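Local atomic coordinates of PUA domain-containing protein (Pyrococcus horikoshii, PDB entry 3D79), a protein that is of unknown function but carries a PUA domain and, going by its family, probably binds RNA. Residues Q30-E35 with I74-I79. Residues are numbered along the deposited sequence; the frame is centred on the assembly and turned at random.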
ATOM      1  N   GLN A  30     -10.938  -4.611   6.649  1.00 18.14           N
ATOM      2  CA  GLN A  30     -10.754  -5.980   6.180  1.00 18.45           C
ATOM      3  C   GLN A  30      -9.274  -6.285   5.951  1.00 18.34           C
ATOM      4  O   GLN A  30      -8.785  -7.352   6.330  1.00 18.62           O
ATOM      5  CB  GLN A  30     -11.545  -6.238   4.903  1.00 18.77           C
ATOM      6  CG  GLN A  30     -11.498  -7.699   4.467  1.00 21.08           C
ATOM      7  CD  GLN A  30     -12.168  -7.925   3.134  1.00 23.72           C
ATOM      8  OE1 GLN A  30     -11.734  -7.397   2.112  1.00 25.82           O
ATOM      9  NE2 GLN A  30     -13.228  -8.731   3.133  1.00 25.28           N
ATOM     10  N   MET A  31      -8.573  -5.334   5.342  1.00 17.55           N
ATOM     11  CA  MET A  31      -7.169  -5.522   4.979  1.00 17.42           C
ATOM     12  C   MET A  31      -6.226  -5.481   6.178  1.00 17.48           C
ATOM     13  O   MET A  31      -5.348  -6.339   6.309  1.00 18.06           O
ATOM     14  CB  MET A  31      -6.747  -4.476   3.951  1.00 17.07           C
ATOM     15  CG  MET A  31      -7.466  -4.603   2.613  1.00 16.99           C
ATOM     16  SD  MET A  31      -6.765  -3.532   1.350  1.00 16.84           S
ATOM     17  CE  MET A  31      -7.282  -1.906   1.920  1.00 16.51           C
ATOM     18  N   PHE A  32      -6.413  -4.493   7.056  1.00 17.65           N
ATOM     19  CA  PHE A  32      -5.445  -4.216   8.129  1.00 18.15           C
ATOM     20  C   PHE A  32      -5.941  -4.514   9.539  1.00 19.16           C
ATOM     21  O   PHE A  32      -5.163  -4.472  10.497  1.00 19.07           O
ATOM     22  CB  PHE A  32      -5.004  -2.758   8.064  1.00 17.85           C
ATOM     23  CG  PHE A  32      -4.287  -2.411   6.799  1.00 17.26           C
ATOM     24  CD1 PHE A  32      -2.985  -2.853   6.581  1.00 17.67           C
ATOM     25  CD2 PHE A  32      -4.911  -1.643   5.821  1.00 17.84           C
ATOM     26  CE1 PHE A  32      -2.311  -2.538   5.404  1.00 17.08           C
ATOM     27  CE2 PHE A  32      -4.245  -1.317   4.646  1.00 17.70           C
ATOM     28  CZ  PHE A  32      -2.946  -1.770   4.435  1.00 16.92           C
ATOM     29  N   GLY A  33      -7.231  -4.799   9.661  1.00 20.12           N
ATOM     30  CA  GLY A  33      -7.855  -4.908  10.967  1.00 21.73           C
ATOM     31  C   GLY A  33      -8.358  -3.548  11.396  1.00 22.98           C
ATOM     32  O   GLY A  33      -7.826  -2.513  10.981  1.00 22.70           O
ATOM     33  N   GLU A  34      -9.382  -3.554  12.243  1.00 24.25           N
ATOM     34  CA  GLU A  34     -10.057  -2.326  12.652  1.00 25.88           C
ATOM     35  C   GLU A  34      -9.123  -1.337  13.361  1.00 26.15           C
ATOM     36  O   GLU A  34      -9.271  -0.128  13.195  1.00 26.59           O
ATOM     37  CB  GLU A  34     -11.295  -2.667  13.503  1.00 26.28           C
ATOM     38  CG  GLU A  34     -12.267  -1.508  13.736  1.00 28.83           C
ATOM     39  CD  GLU A  34     -11.844  -0.614  14.889  1.00 31.56           C
ATOM     40  OE1 GLU A  34     -11.179  -1.119  15.821  1.00 32.83           O
ATOM     41  OE2 GLU A  34     -12.173   0.592  14.865  1.00 33.20           O
ATOM     42  N   GLU A  35      -8.153  -1.844  14.120  1.00 26.84           N
ATOM     43  CA  GLU A  35      -7.232  -0.985  14.871  1.00 27.39           C
ATOM     44  C   GLU A  35      -6.359  -0.103  13.970  1.00 27.13           C
ATOM     45  O   GLU A  35      -6.332   1.122  14.134  1.00 27.50           O
ATOM     46  CB  GLU A  35      -6.375  -1.803  15.843  1.00 27.94           C
ATOM     47  CG  GLU A  35      -5.405  -0.959  16.672  1.00 30.33           C
ATOM     48  CD  GLU A  35      -4.985  -1.631  17.966  1.00 33.68           C
ATOM     49  OE1 GLU A  35      -5.871  -1.945  18.792  1.00 35.95           O
ATOM     50  OE2 GLU A  35      -3.767  -1.825  18.166  1.00 35.00           O
ATOM     51  N   ILE A  74      -9.428   0.945  -2.835  1.00 19.47           N
ATOM     52  CA  ILE A  74      -8.418   1.831  -2.271  1.00 17.82           C
ATOM     53  C   ILE A  74      -7.276   1.065  -1.597  1.00 16.40           C
ATOM     54  O   ILE A  74      -7.414  -0.112  -1.237  1.00 15.75           O
ATOM     55  CB  ILE A  74      -9.028   2.875  -1.268  1.00 17.72           C
ATOM     56  CG1 ILE A  74      -9.730   2.188  -0.094  1.00 18.13           C
ATOM     57  CG2 ILE A  74     -10.008   3.803  -1.977  1.00 18.41           C
ATOM     58  CD1 ILE A  74      -8.818   1.807   1.045  1.00 19.84           C
ATOM     59  N   PHE A  75      -6.153   1.754  -1.430  1.00 15.12           N
ATOM     60  CA  PHE A  75      -5.025   1.233  -0.663  1.00 14.34           C
ATOM     61  C   PHE A  75      -4.153   2.404  -0.226  1.00 13.68           C
ATOM     62  O   PHE A  75      -4.075   3.404  -0.933  1.00 13.32           O
ATOM     63  CB  PHE A  75      -4.196   0.241  -1.485  1.00 14.36           C
ATOM     64  CG  PHE A  75      -3.349  -0.676  -0.645  1.00 14.31           C
ATOM     65  CD1 PHE A  75      -3.938  -1.683   0.117  1.00 14.38           C
ATOM     66  CD2 PHE A  75      -1.962  -0.534  -0.612  1.00 15.16           C
ATOM     67  CE1 PHE A  75      -3.169  -2.529   0.904  1.00 14.59           C
ATOM     68  CE2 PHE A  75      -1.183  -1.378   0.169  1.00 15.52           C
ATOM     69  CZ  PHE A  75      -1.785  -2.380   0.930  1.00 14.74           C
ATOM     70  N   PRO A  76      -3.513   2.307   0.956  1.00 13.48           N
ATOM     71  CA  PRO A  76      -2.622   3.404   1.347  1.00 13.26           C
ATOM     72  C   PRO A  76      -1.534   3.743   0.325  1.00 13.21           C
ATOM     73  O   PRO A  76      -0.948   2.847  -0.287  1.00 13.46           O
ATOM     74  CB  PRO A  76      -1.973   2.884   2.639  1.00 13.57           C
ATOM     75  CG  PRO A  76      -2.974   1.943   3.194  1.00 13.21           C
ATOM     76  CD  PRO A  76      -3.591   1.267   2.003  1.00 13.50           C
ATOM     77  N   LEU A  77      -1.273   5.036   0.161  1.00 13.43           N
ATOM     78  CA  LEU A  77      -0.153   5.513  -0.649  1.00 13.70           C
ATOM     79  C   LEU A  77       1.178   5.178   0.011  1.00 13.54           C
ATOM     80  O   LEU A  77       1.240   4.945   1.223  1.00 14.08           O
ATOM     81  CB  LEU A  77      -0.236   7.029  -0.837  1.00 13.70           C
ATOM     82  CG  LEU A  77      -1.418   7.571  -1.645  1.00 15.19           C
ATOM     83  CD1 LEU A  77      -1.522   9.065  -1.459  1.00 16.56           C
ATOM     84  CD2 LEU A  77      -1.293   7.211  -3.128  1.00 15.85           C
ATOM     85  N   VAL A  78       2.246   5.166  -0.784  1.00 13.68           N
ATOM     86  CA  VAL A  78       3.590   4.948  -0.237  1.00 13.85           C
ATOM     87  C   VAL A  78       3.943   6.031   0.792  1.00 14.00           C
ATOM     88  O   VAL A  78       4.507   5.712   1.846  1.00 14.55           O
ATOM     89  CB  VAL A  78       4.675   4.801  -1.346  1.00 13.98           C
ATOM     90  CG1 VAL A  78       6.059   4.598  -0.730  1.00 15.21           C
ATOM     91  CG2 VAL A  78       4.346   3.606  -2.236  1.00 13.43           C
ATOM     92  N   ILE A  79       3.595   7.287   0.509  1.00 14.44           N
ATOM     93  CA  ILE A  79       3.844   8.382   1.465  1.00 15.33           C
ATOM     94  C   ILE A  79       3.123   8.157   2.804  1.00 15.11           C
ATOM     95  O   ILE A  79       3.714   8.364   3.877  1.00 15.37           O
ATOM     96  CB  ILE A  79       3.555   9.801   0.871  1.00 15.42           C
ATOM     97  CG1 ILE A  79       4.063  10.904   1.817  1.00 17.26           C
ATOM     98  CG2 ILE A  79       2.080   9.996   0.563  1.00 15.98           C
ATOM     99  CD1 ILE A  79       5.555  10.815   2.128  1.00 18.63           C
TER
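Met31 meets Phe75 through its sulfur, which lies in the plane of the ring at the edge: SD is 3.6 Å from CD1 of Phe75 and 90° off the ring normal, a Met-aromatic contact. The bend at chi3 (-71°) turns the methyl group back toward the strand, where Met31 CE lies 3.6 Å from the carbonyl O of Ile74 and 4.1 Å from the CD1 methyl of the same residue.

The aromatic pair is oblique. The rings of Phe32 and Phe75 have centroids 5.6 Å apart and planes at 34°, with Phe32 CZ touching Phe75 CE1 at 3.6 Å. Met31 SD and Phe32 CZ meet neighbouring rim atoms of the Phe75 ring and share CE1. An alanine in place of Phe75 would probably leave the sulfur of Met31 and the tip of Phe32 without their aromatic partner and open a gap between helix and strand.

These contacts join the C-terminal end of helix 18-32 to strand 73-76, an outermost strand of the antiparallel five-stranded sheet in the Pre-PUA-like region. Gln27, one helical turn before Met31, adds a polar link by accepting a hydrogen bond from Ile74 N.

An aromatic edge also packs on a proline ring: Phe32 and Pro76 meet tip to tip, Pro76 CD lying 3.8 Å from Phe32 CE2, near the ring plane at its edge. Beyond the two segments, the Phe75 ring also meets that of Phe130, on strand 130-135 of the PUA domain.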